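Local coordinates for cell division control protein 4 (Saccharomyces cerevisiae, PDB 3V7D) that recognises phosphorylated proteins as the substrate-binding F-box subunit of an SCF ubiquitin ligase, sending targets such as the CDK inhibitor SIC1 to proteasomal degradation, at residues S23-I26 with F27-Q31; L39-S42 with Q43-K47; F100-K103 with N104-P108; I211-K215 with N216-I220; V439-G443 with K444-A448. The protein carries 1 engineered substitution. All coordinates share one frame; numbering follows the deposited sequence. Where two conformers were deposited one is given.

Contact 1: S23-I26 with F27-Q31; sequences SLKI and FNYLQ
K25 and Y29, one helical turn apart where helix 20-27 runs out, lie side by side and point the same way. The lysine touches with its aliphatic stem: CG of K25 comes to 4.1 Å from CE2 of Y29, and the carbonyl oxygen of K25 lies oblique to the same ring, 3.3 Å from CD2 of Y29. A lysine suits this place because its methylenes can line a ring while NZ reaches on toward an acidic side chain of a neighbouring protein chain, a pairing that is long and weak. F27 behaves quite differently. With CG beside its own backbone N (chi1 -70°), its ring leans back toward the preceding turn, bringing CD2 of F27 to 3.1 Å from O of S23, while CA of L24 sits at the ring edge. The same S23 oxygen accepts from N of F27 at 3.2 Å, and N28 N bonds to L24 O at 3.1 Å. The phenyl ring packs among I15, I48, I49 and L55, and OG of S23 bonds to O of I15, so this small polar residue is satisfied within the core. Beyond F27 the spacing shortens: Y29 N donates to I26 O over 3.1 Å from well above the carbonyl plane, and L30 N bonds to F27 O, closing a type I turn. I26 and L30 both pack on apolar side chains of the neighbouring protein chain. Here the helix, ending in a turn with one side in the core and another against a partner, is part of the F-box, the small helical domain through which these proteins join SKP1.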
# COMPACT_ATOMS: atom_id res chain seq x y z
N SER B 23 17.95 -16.04 -17.18
CA SER B 23 16.92 -16.94 -16.67
C SER B 23 16.02 -16.16 -15.71
O SER B 23 14.83 -16.45 -15.58
CB SER B 23 17.54 -18.14 -15.96
OG SER B 23 18.16 -19.01 -16.89
N LEU B 24 16.61 -15.17 -15.05
CA LEU B 24 15.86 -14.32 -14.13
C LEU B 24 14.85 -13.49 -14.91
O LEU B 24 13.72 -13.28 -14.47
CB LEU B 24 16.82 -13.39 -13.39
CG LEU B 24 16.39 -13.10 -11.96
CD1 LEU B 24 16.48 -14.38 -11.16
CD2 LEU B 24 17.24 -12.00 -11.35
N LYS B 25 15.28 -13.02 -16.07
CA LYS B 25 14.42 -12.25 -16.97
C LYS B 25 13.20 -13.08 -17.38
O LYS B 25 12.09 -12.56 -17.52
CB LYS B 25 15.23 -11.83 -18.19
CG LYS B 25 14.53 -10.85 -19.11
CD LYS B 25 15.48 -10.34 -20.20
CE LYS B 25 16.69 -9.62 -19.62
NZ LYS B 25 16.85 -8.25 -20.19
N ILE B 26 13.41 -14.38 -17.56
CA ILE B 26 12.35 -15.30 -17.96
C ILE B 26 11.30 -15.43 -16.85
O ILE B 26 10.09 -15.40 -17.12
CB ILE B 26 12.92 -16.68 -18.33
CG1 ILE B 26 13.79 -16.58 -19.59
CG2 ILE B 26 11.80 -17.69 -18.57
CD1 ILE B 26 14.51 -17.87 -19.96
N PHE B 27 11.76 -15.56 -15.61
CA PHE B 27 10.85 -15.69 -14.48
C PHE B 27 10.06 -14.41 -14.21
O PHE B 27 8.93 -14.47 -13.74
CB PHE B 27 11.60 -16.14 -13.22
CG PHE B 27 12.08 -17.56 -13.29
CD1 PHE B 27 11.17 -18.60 -13.41
CD2 PHE B 27 13.43 -17.85 -13.21
CE1 PHE B 27 11.60 -19.91 -13.46
CE2 PHE B 27 13.87 -19.17 -13.27
CZ PHE B 27 12.95 -20.20 -13.39
N ASN B 28 10.65 -13.26 -14.52
CA ASN B 28 9.94 -11.99 -14.38
C ASN B 28 8.78 -11.83 -15.36
O ASN B 28 7.93 -10.97 -15.18
CB ASN B 28 10.90 -10.80 -14.52
CG ASN B 28 11.73 -10.58 -13.26
OD1 ASN B 28 11.22 -10.72 -12.14
ND2 ASN B 28 13.01 -10.26 -13.43
N TYR B 29 8.75 -12.67 -16.40
CA TYR B 29 7.65 -12.64 -17.37
C TYR B 29 6.54 -13.60 -16.96
O TYR B 29 5.53 -13.71 -17.65
CB TYR B 29 8.15 -13.02 -18.76
CG TYR B 29 8.91 -11.92 -19.47
CD1 TYR B 29 8.43 -10.62 -19.49
CD2 TYR B 29 10.11 -12.19 -20.11
CE1 TYR B 29 9.12 -9.62 -20.14
CE2 TYR B 29 10.81 -11.19 -20.76
CZ TYR B 29 10.32 -9.91 -20.77
OH TYR B 29 11.01 -8.91 -21.41
N LEU B 30 6.74 -14.30 -15.85
CA LEU B 30 5.76 -15.29 -15.41
C LEU B 30 4.87 -14.76 -14.28
O LEU B 30 5.27 -13.88 -13.52
CB LEU B 30 6.46 -16.57 -14.97
CG LEU B 30 7.03 -17.43 -16.11
CD1 LEU B 30 7.90 -18.54 -15.57
CD2 LEU B 30 5.90 -18.00 -16.95
N GLN B 31 3.67 -15.31 -14.19
CA GLN B 31 2.79 -15.05 -13.06
C GLN B 31 3.29 -15.85 -11.87
O GLN B 31 4.02 -16.83 -12.05
CB GLN B 31 1.35 -15.44 -13.39
CG GLN B 31 0.74 -14.65 -14.52
CD GLN B 31 -0.56 -15.26 -15.00
OE1 GLN B 31 -0.87 -16.41 -14.68
NE2 GLN B 31 -1.32 -14.50 -15.78

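Contact 2: L39-S42 with Q43-K47; sequences LGVS and QNWNK
The chain doubles back between helices, so that CA of L39 lies 4.5 Å from CA of N46, and the first helical bond of helix 43-49 runs from N46 N to S42 O at 2.9 Å. This is an N-cap within the F-box, with S42 as the capping residue. Its OG, placed between the backbone N and the carbonyl carbon (chi1 77°), turns back to accept from W45 N over 3.3 Å in a nearly straight bond (172°). Serine suits the position because its short hydroxyl can stand in for the carbonyl that a preceding turn would supply. One residue earlier, V41 lays its methyls across the indole of W45: CG1 of V41 is 3.9 Å from the centroid of the five-membered ring, a CH-pi contact over the face, while CG2 reaches CE3 of W45 at 3.8 Å. A branched, compact valine covers such a flat surface well. The indole also packs on I15, and its NE1 bonds to OD1 of D13. With an alanine in place of W45, V41 is likely to lose the surface it rests on, and D13 would be left without its indole N-H. The loop also meets the neighbouring protein chain, where O of G40 and O of V41 each accept from a basic side chain and N of Q43 bonds to an acidic one. Back at L39, N46 uses both ends of its buried amide. OD1 bonds to NH1 of R50, and ND2 donates to L39 O at 2.9 Å and 175°, the oxygen lying in the plane of the amide.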
# COMPACT_ATOMS: atom_id res chain seq x y z
N LEU B 39 9.50 -23.74 -8.78
CA LEU B 39 10.24 -24.12 -7.58
C LEU B 39 10.28 -25.63 -7.37
O LEU B 39 11.20 -26.15 -6.75
CB LEU B 39 9.64 -23.44 -6.35
CG LEU B 39 10.07 -22.00 -6.11
CD1 LEU B 39 9.20 -21.35 -5.04
CD2 LEU B 39 11.53 -21.96 -5.70
N GLY B 40 9.26 -26.33 -7.88
CA GLY B 40 9.17 -27.77 -7.72
C GLY B 40 9.73 -28.57 -8.88
O GLY B 40 9.56 -29.79 -8.93
N VAL B 41 10.40 -27.90 -9.81
CA VAL B 41 10.88 -28.57 -11.01
C VAL B 41 12.16 -29.38 -10.78
O VAL B 41 12.26 -30.53 -11.22
CB VAL B 41 11.08 -27.57 -12.17
CG1 VAL B 41 11.93 -28.18 -13.29
CG2 VAL B 41 9.73 -27.10 -12.69
N SER B 42 13.14 -28.78 -10.11
CA SER B 42 14.39 -29.45 -9.79
C SER B 42 15.16 -28.66 -8.74
O SER B 42 14.80 -27.52 -8.44
CB SER B 42 15.27 -29.62 -11.04
OG SER B 42 15.89 -28.40 -11.38
N GLN B 43 16.21 -29.25 -8.19
CA GLN B 43 17.01 -28.58 -7.17
C GLN B 43 17.65 -27.30 -7.70
O GLN B 43 17.73 -26.29 -7.00
CB GLN B 43 18.08 -29.51 -6.59
CG GLN B 43 17.54 -30.56 -5.62
CD GLN B 43 17.21 -30.00 -4.25
OE1 GLN B 43 17.15 -28.78 -4.06
NE2 GLN B 43 17.01 -30.88 -3.28
N ASN B 44 18.09 -27.34 -8.95
CA ASN B 44 18.76 -26.20 -9.58
C ASN B 44 17.79 -25.05 -9.87
O ASN B 44 18.12 -23.88 -9.66
CB ASN B 44 19.43 -26.66 -10.88
CG ASN B 44 20.10 -28.01 -10.73
OD1 ASN B 44 19.43 -29.05 -10.64
ND2 ASN B 44 21.43 -28.01 -10.71
N TRP B 45 16.61 -25.39 -10.37
CA TRP B 45 15.59 -24.37 -10.61
C TRP B 45 15.21 -23.76 -9.28
O TRP B 45 15.07 -22.53 -9.15
CB TRP B 45 14.34 -24.97 -11.27
CG TRP B 45 14.42 -25.13 -12.77
CD1 TRP B 45 15.47 -25.61 -13.49
CD2 TRP B 45 13.40 -24.80 -13.72
NE1 TRP B 45 15.17 -25.60 -14.83
CE2 TRP B 45 13.90 -25.11 -15.00
CE3 TRP B 45 12.10 -24.27 -13.61
CZ2 TRP B 45 13.15 -24.91 -16.16
CZ3 TRP B 45 11.37 -24.07 -14.77
CH2 TRP B 45 11.90 -24.39 -16.03
N ASN B 46 15.07 -24.61 -8.27
CA ASN B 46 14.71 -24.17 -6.93
C ASN B 46 15.75 -23.19 -6.42
O ASN B 46 15.41 -22.14 -5.86
CB ASN B 46 14.61 -25.38 -5.99
CG ASN B 46 14.04 -25.02 -4.63
OD1 ASN B 46 14.78 -24.65 -3.71
ND2 ASN B 46 12.73 -25.13 -4.50
N LYS B 47 17.02 -23.52 -6.63
CA LYS B 47 18.12 -22.68 -6.17
C LYS B 47 18.12 -21.34 -6.90
O LYS B 47 18.26 -20.28 -6.27
CB LYS B 47 19.46 -23.40 -6.37
CG LYS B 47 20.64 -22.74 -5.67
CD LYS B 47 21.96 -23.37 -6.09
CE LYS B 47 22.11 -24.79 -5.55
NZ LYS B 47 22.39 -24.81 -4.09

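Contact 3: F100-K103 with N104-P108; sequences FILK and NWYNP
F100 meets N104 at the C-terminal end of helix 87-106, the long helix leading from the F-box to the WD40 propeller. The asparagine amide comes over one face of the phenyl ring, ND2 of N104 lying 3.6 Å from CZ of F100, with the two planes 77° apart; ND2 itself bonds to O of F463. I101 runs alongside W105, CG2 of I101 at 3.7 Å from CD1 of W105, and its carbonyl oxygen sits at the indole edge while accepting from W105 N in the carbonyl plane. Next, L102 spans one helical turn to Y106. Because CG of L102 is anti to its backbone N (chi1 -178°), CD1 reaches over the face of the phenol, 3.9 Å from the ring centroid, in a CH-pi contact. The tyrosine suits this spot, offering a flat face to leucine and a hydroxyl that bonds to O of N404 in the propeller. A serine in place of Y106 would probably leave the L102 methyl without its ring and N404 O without its partner. K103 closes the segment through its backbone: its O takes a weak bond from Y106 N at 3.3 Å and another from N107 N at 2.9 Å.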
# COMPACT_ATOMS: atom_id res chain seq x y z
N PHE B 100 -2.67 -15.12 -0.67
CA PHE B 100 -3.70 -16.02 -0.14
C PHE B 100 -4.81 -15.20 0.51
O PHE B 100 -5.99 -15.41 0.25
CB PHE B 100 -3.07 -16.99 0.87
CG PHE B 100 -4.08 -17.74 1.71
CD1 PHE B 100 -4.77 -18.82 1.18
CD2 PHE B 100 -4.31 -17.38 3.03
CE1 PHE B 100 -5.70 -19.53 1.94
CE2 PHE B 100 -5.23 -18.08 3.80
CZ PHE B 100 -5.93 -19.15 3.26
N ILE B 101 -4.41 -14.26 1.35
CA ILE B 101 -5.35 -13.38 2.03
C ILE B 101 -6.15 -12.53 1.03
O ILE B 101 -7.38 -12.43 1.15
CB ILE B 101 -4.62 -12.47 3.04
CG1 ILE B 101 -4.10 -13.32 4.20
CG2 ILE B 101 -5.53 -11.35 3.54
CD1 ILE B 101 -3.24 -12.57 5.19
N LEU B 102 -5.47 -11.96 0.05
CA LEU B 102 -6.12 -11.11 -0.94
C LEU B 102 -7.17 -11.88 -1.73
O LEU B 102 -8.26 -11.38 -2.00
CB LEU B 102 -5.10 -10.47 -1.89
CG LEU B 102 -5.70 -9.51 -2.93
CD1 LEU B 102 -6.42 -8.35 -2.25
CD2 LEU B 102 -4.63 -8.99 -3.89
N LYS B 103 -6.83 -13.11 -2.11
CA LYS B 103 -7.76 -13.96 -2.86
C LYS B 103 -9.04 -14.21 -2.07
O LYS B 103 -10.12 -14.25 -2.65
CB LYS B 103 -7.10 -15.28 -3.26
CG LYS B 103 -6.40 -15.22 -4.62
CD LYS B 103 -5.67 -16.51 -4.93
CE LYS B 103 -5.41 -16.65 -6.42
NZ LYS B 103 -4.78 -15.43 -7.00
N ASN B 104 -8.91 -14.37 -0.76
CA ASN B 104 -10.08 -14.52 0.10
C ASN B 104 -10.95 -13.26 0.09
O ASN B 104 -12.16 -13.35 -0.10
CB ASN B 104 -9.68 -14.89 1.52
CG ASN B 104 -9.06 -16.27 1.60
OD1 ASN B 104 -9.28 -17.12 0.74
ND2 ASN B 104 -8.28 -16.51 2.65
N TRP B 105 -10.33 -12.09 0.29
CA TRP B 105 -11.02 -10.81 0.20
C TRP B 105 -11.76 -10.65 -1.14
O TRP B 105 -12.85 -10.08 -1.18
CB TRP B 105 -10.02 -9.65 0.33
CG TRP B 105 -9.68 -9.24 1.72
CD1 TRP B 105 -8.67 -9.73 2.50
CD2 TRP B 105 -10.32 -8.22 2.50
NE1 TRP B 105 -8.65 -9.08 3.72
CE2 TRP B 105 -9.66 -8.15 3.74
CE3 TRP B 105 -11.40 -7.36 2.27
CZ2 TRP B 105 -10.04 -7.26 4.75
CZ3 TRP B 105 -11.78 -6.47 3.27
CH2 TRP B 105 -11.09 -6.43 4.49
N TYR B 106 -11.15 -11.14 -2.21
CA TYR B 106 -11.70 -10.98 -3.56
C TYR B 106 -12.71 -12.07 -3.95
O TYR B 106 -13.47 -11.90 -4.90
CB TYR B 106 -10.57 -10.98 -4.59
CG TYR B 106 -9.85 -9.65 -4.77
CD1 TYR B 106 -10.27 -8.51 -4.11
CD2 TYR B 106 -8.76 -9.54 -5.63
CE1 TYR B 106 -9.63 -7.30 -4.28
CE2 TYR B 106 -8.10 -8.34 -5.81
CZ TYR B 106 -8.54 -7.22 -5.13
OH TYR B 106 -7.89 -6.02 -5.31
N ASN B 107 -12.70 -13.18 -3.23
CA ASN B 107 -13.60 -14.29 -3.54
C ASN B 107 -15.02 -14.05 -3.01
O ASN B 107 -15.25 -14.12 -1.81
CB ASN B 107 -13.05 -15.60 -2.99
CG ASN B 107 -13.81 -16.81 -3.49
OD1 ASN B 107 -14.87 -16.69 -4.12
ND2 ASN B 107 -13.28 -18.00 -3.20
N PRO B 108 -15.98 -13.80 -3.92
CA PRO B 108 -17.36 -13.51 -3.52
C PRO B 108 -18.03 -14.70 -2.82
O PRO B 108 -19.08 -14.55 -2.21
CB PRO B 108 -18.07 -13.22 -4.85
CG PRO B 108 -17.28 -13.98 -5.86
CD PRO B 108 -15.85 -13.95 -5.38

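Contact 4: I211-K215 with N216-I220; sequences IVEYK and NIKYI
V212 and Y219 form the close-knit part of this hairpin, an antiparallel hydrogen-bonded pair. Y219 N donates to V212 O at 2.7 Å, nearly straight (169°), and V212 N bonds back to Y219 O at 3.0 Å. Their side chains share one face of the sheet, where CG2 of V212, in the cramped place between its backbone N and carbonyl carbon, meets CB of Y219 at 4.0 Å. On the other face, I211 and I220 pack on V177 of strand 175-180 in the adjacent blade; branched residues suit such extended chain. These are the first two strands, 206-213 and 218-224, of the propeller blade containing WD repeat 3. Toward the turn the grip slackens. Y214 N still bonds to I217 O at 3.0 Å, but the return bond from I217 N to Y214 O is weak, at 3.3 Å. K215 and N216 bridge the strands with positive phi, which asparagine tolerates better than most residues, and CG of K215 lies over the centre of the Y214 ring. Out here E213 and K218 cross, touching mainly through their stems, CB of E213 to CG of K218 at 4.1 Å, while OE1 of E213 stays 5.0 Å from NZ of K218, opposite charges near each other yet not in contact.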
# COMPACT_ATOMS: atom_id res chain seq x y z
N ILE B 211 -0.23 12.60 16.30
CA ILE B 211 1.09 12.47 16.92
C ILE B 211 2.16 12.43 15.84
O ILE B 211 2.08 11.64 14.90
CB ILE B 211 1.21 11.20 17.77
CG1 ILE B 211 0.12 11.16 18.85
CG2 ILE B 211 2.59 11.11 18.40
CD1 ILE B 211 0.16 9.91 19.70
N VAL B 212 3.17 13.29 15.98
CA VAL B 212 4.26 13.32 15.01
C VAL B 212 5.59 13.03 15.67
O VAL B 212 5.75 13.23 16.87
CB VAL B 212 4.33 14.67 14.29
CG1 VAL B 212 3.01 14.97 13.59
CG2 VAL B 212 4.68 15.78 15.27
N GLU B 213 6.55 12.55 14.89
CA GLU B 213 7.90 12.35 15.39
C GLU B 213 8.88 13.20 14.59
O GLU B 213 9.00 13.05 13.37
CB GLU B 213 8.31 10.88 15.33
CG GLU B 213 9.67 10.60 15.97
CD GLU B 213 10.05 9.13 15.94
OE1 GLU B 213 9.30 8.33 15.35
OE2 GLU B 213 11.11 8.79 16.51
N TYR B 214 9.58 14.09 15.27
CA TYR B 214 10.55 14.95 14.61
C TYR B 214 11.87 14.90 15.36
O TYR B 214 11.92 15.22 16.54
CB TYR B 214 10.02 16.39 14.53
CG TYR B 214 10.96 17.34 13.83
CD1 TYR B 214 11.28 17.18 12.49
CD2 TYR B 214 11.52 18.41 14.52
CE1 TYR B 214 12.15 18.04 11.85
CE2 TYR B 214 12.38 19.29 13.89
CZ TYR B 214 12.69 19.10 12.56
OH TYR B 214 13.56 19.97 11.93
N LYS B 215 12.94 14.50 14.67
CA LYS B 215 14.26 14.35 15.28
C LYS B 215 14.22 13.37 16.45
O LYS B 215 14.72 13.68 17.53
CB LYS B 215 14.82 15.70 15.74
CG LYS B 215 14.94 16.73 14.63
CD LYS B 215 16.28 16.61 13.91
CE LYS B 215 16.50 17.76 12.93
NZ LYS B 215 15.98 17.44 11.57
N ASN B 216 13.61 12.20 16.23
CA ASN B 216 13.49 11.17 17.27
C ASN B 216 12.84 11.65 18.56
O ASN B 216 13.27 11.29 19.65
CB ASN B 216 14.85 10.52 17.57
CG ASN B 216 15.23 9.44 16.57
OD1 ASN B 216 14.80 8.29 16.68
ND2 ASN B 216 16.04 9.81 15.58
N ILE B 217 11.81 12.48 18.44
CA ILE B 217 11.01 12.91 19.58
C ILE B 217 9.54 13.00 19.17
O ILE B 217 9.21 13.67 18.20
CB ILE B 217 11.46 14.29 20.14
CG1 ILE B 217 12.81 14.17 20.84
CG2 ILE B 217 10.38 14.87 21.07
CD1 ILE B 217 13.81 15.22 20.44
N LYS B 218 8.66 12.32 19.90
CA LYS B 218 7.24 12.33 19.57
C LYS B 218 6.51 13.50 20.22
O LYS B 218 6.69 13.79 21.41
CB LYS B 218 6.58 11.00 19.94
CG LYS B 218 7.11 9.81 19.14
CD LYS B 218 6.17 8.62 19.24
CE LYS B 218 6.68 7.43 18.43
NZ LYS B 218 5.61 6.42 18.18
N TYR B 219 5.70 14.19 19.42
CA TYR B 219 4.90 15.31 19.90
C TYR B 219 3.42 15.03 19.71
O TYR B 219 3.01 14.40 18.73
CB TYR B 219 5.26 16.59 19.13
CG TYR B 219 6.70 17.04 19.28
CD1 TYR B 219 7.70 16.54 18.45
CD2 TYR B 219 7.06 17.97 20.26
CE1 TYR B 219 9.01 16.95 18.58
CE2 TYR B 219 8.37 18.39 20.39
CZ TYR B 219 9.34 17.88 19.56
OH TYR B 219 10.65 18.28 19.68
N ILE B 220 2.60 15.50 20.65
CA ILE B 220 1.16 15.44 20.49
C ILE B 220 0.64 16.80 20.03
O ILE B 220 1.05 17.83 20.56
CB ILE B 220 0.46 15.08 21.81
CG1 ILE B 220 1.11 13.85 22.45
CG2 ILE B 220 -1.02 14.86 21.59
CD1 ILE B 220 0.58 13.55 23.84

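Contact 5: V439-G443 with K444-A448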
# COMPACT_ATOMS: atom_id res chain seq x y z
N VAL B 439 -14.68 1.89 10.56
CA VAL B 439 -14.14 0.68 9.95
C VAL B 439 -12.64 0.84 9.68
O VAL B 439 -12.16 1.93 9.34
CB VAL B 439 -14.92 0.29 8.66
CG1 VAL B 439 -14.52 1.18 7.48
CG2 VAL B 439 -14.67 -1.15 8.31
N ASN B 440 -11.90 -0.24 9.86
CA ASN B 440 -10.45 -0.24 9.70
C ASN B 440 -10.02 -1.66 9.38
O ASN B 440 -10.56 -2.61 9.94
CB ASN B 440 -9.79 0.24 11.00
CG ASN B 440 -8.32 0.61 10.83
OD1 ASN B 440 -7.55 -0.14 10.22
ND2 ASN B 440 -7.93 1.76 11.36
N PHE B 441 -9.08 -1.81 8.46
CA PHE B 441 -8.56 -3.14 8.18
C PHE B 441 -7.08 -3.14 7.87
O PHE B 441 -6.53 -2.14 7.40
CB PHE B 441 -9.36 -3.84 7.07
CG PHE B 441 -9.18 -3.22 5.70
CD1 PHE B 441 -8.11 -3.59 4.89
CD2 PHE B 441 -10.09 -2.30 5.22
CE1 PHE B 441 -7.94 -3.03 3.64
CE2 PHE B 441 -9.94 -1.74 3.96
CZ PHE B 441 -8.86 -2.10 3.17
N LYS B 442 -6.44 -4.27 8.15
CA LYS B 442 -5.05 -4.49 7.76
C LYS B 442 -4.85 -5.98 7.55
O LYS B 442 -5.11 -6.78 8.45
CB LYS B 442 -4.08 -3.96 8.83
CG LYS B 442 -2.65 -3.84 8.32
CD LYS B 442 -1.69 -3.30 9.38
CE LYS B 442 -1.36 -4.34 10.45
NZ LYS B 442 -0.19 -3.93 11.29
N GLY B 443 -4.40 -6.34 6.36
CA GLY B 443 -4.17 -7.74 6.03
C GLY B 443 -5.41 -8.61 6.17
O GLY B 443 -6.42 -8.39 5.50
N LYS B 444 -5.33 -9.59 7.05
CA LYS B 444 -6.37 -10.59 7.20
C LYS B 444 -7.51 -10.14 8.11
O LYS B 444 -8.52 -10.83 8.24
CB LYS B 444 -5.78 -11.89 7.75
CG LYS B 444 -5.03 -11.68 9.07
CD LYS B 444 -4.46 -12.98 9.61
CE LYS B 444 -5.43 -13.65 10.58
NZ LYS B 444 -5.07 -15.07 10.81
N THR B 445 -7.33 -8.99 8.76
CA THR B 445 -8.26 -8.57 9.80
C THR B 445 -9.00 -7.29 9.44
O THR B 445 -8.38 -6.28 9.11
CB THR B 445 -7.54 -8.37 11.14
OG1 THR B 445 -6.81 -9.56 11.48
CG2 THR B 445 -8.54 -8.06 12.25
N LEU B 446 -10.32 -7.36 9.53
CA LEU B 446 -11.18 -6.21 9.31
C LEU B 446 -11.99 -5.96 10.58
O LEU B 446 -12.62 -6.88 11.11
CB LEU B 446 -12.10 -6.48 8.11
CG LEU B 446 -13.38 -5.67 7.88
CD1 LEU B 446 -13.08 -4.21 7.65
CD2 LEU B 446 -14.16 -6.22 6.69
N VAL B 447 -11.96 -4.74 11.10
CA VAL B 447 -12.73 -4.41 12.30
C VAL B 447 -13.72 -3.28 12.06
O VAL B 447 -13.44 -2.34 11.31
CB VAL B 447 -11.83 -4.08 13.52
CG1 VAL B 447 -10.90 -5.25 13.83
CG2 VAL B 447 -11.04 -2.80 13.29
N ALA B 448 -14.88 -3.37 12.71
CA ALA B 448 -15.89 -2.33 12.59
C ALA B 448 -16.67 -2.11 13.89
O ALA B 448 -17.15 -3.06 14.51
CB ALA B 448 -16.85 -2.64 11.44
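A tight beta hairpin joins strands 435-442 and 445-452 through a type II' turn from K442 to T445. G443 takes the first corner with phi 59° and psi -119°, where a CB would run into N of K444, so glycine fits naturally. The turn is closed by two bonds: K442 N gives to T445 O at 3.0 Å, and T445 N gives to K442 O at 3.1 Å from above the carbonyl plane. Further along, N440 and V447 make the next hydrogen-bonded pair, V447 N meeting N440 O at 2.8 Å almost along the C=O axis. On the face bearing V439, F441, L446 and A448 the side chains are apolar and buried. L446 reaches diagonally across the ladder, its CG anti to the backbone N (chi1 161°), so that CD1 of L446 comes to 3.5 Å from CG2 of V439; the same valine methyl lies 4.1 Å from CB of A448. F441 touches L446 mainly with its CB, 3.8 Å from CD1 of L446, while its ring swings away to meet W105 obliquely and Y400 edge-to-face. The opposite face carries N440, K442, T445 and V447; CB of N440 meets CG2 of V447 at 4.0 Å, and N440, T445 and V447 all pack on F130 of the adjoining blade. At the second corner of the turn, K444 sends its NZ to OG of S464 at the chain's end. In the sheet, strand 445-452 pairs next with 455-462, which pairs in turn with 113-118 from the start of the propeller: the ring closure, or velcro, typical of WD40 beta-propellers.

Contacts 1 to 5 follow one another along the chain. Contacts 1 and 2 share the F-box, their centres about 14 Å apart, and meet where CZ of F27 packs 4.2 Å from CE3 of W45; both face the neighbouring protein chain. Contact 3 ends helix 87-106, the last helix before the propeller, and it joins contact 5 directly: NE1 of W105 lies 2.9 Å from O of G443, a probable hydrogen bond, and I101 packs on K444. Contact 4 belongs to another blade, its centre about 37 Å from that of contact 3, across the chain's centre. The F-box that meets the partner chain and the propeller are thus separate parts, with the helix end of contact 3 seated on the closing blade.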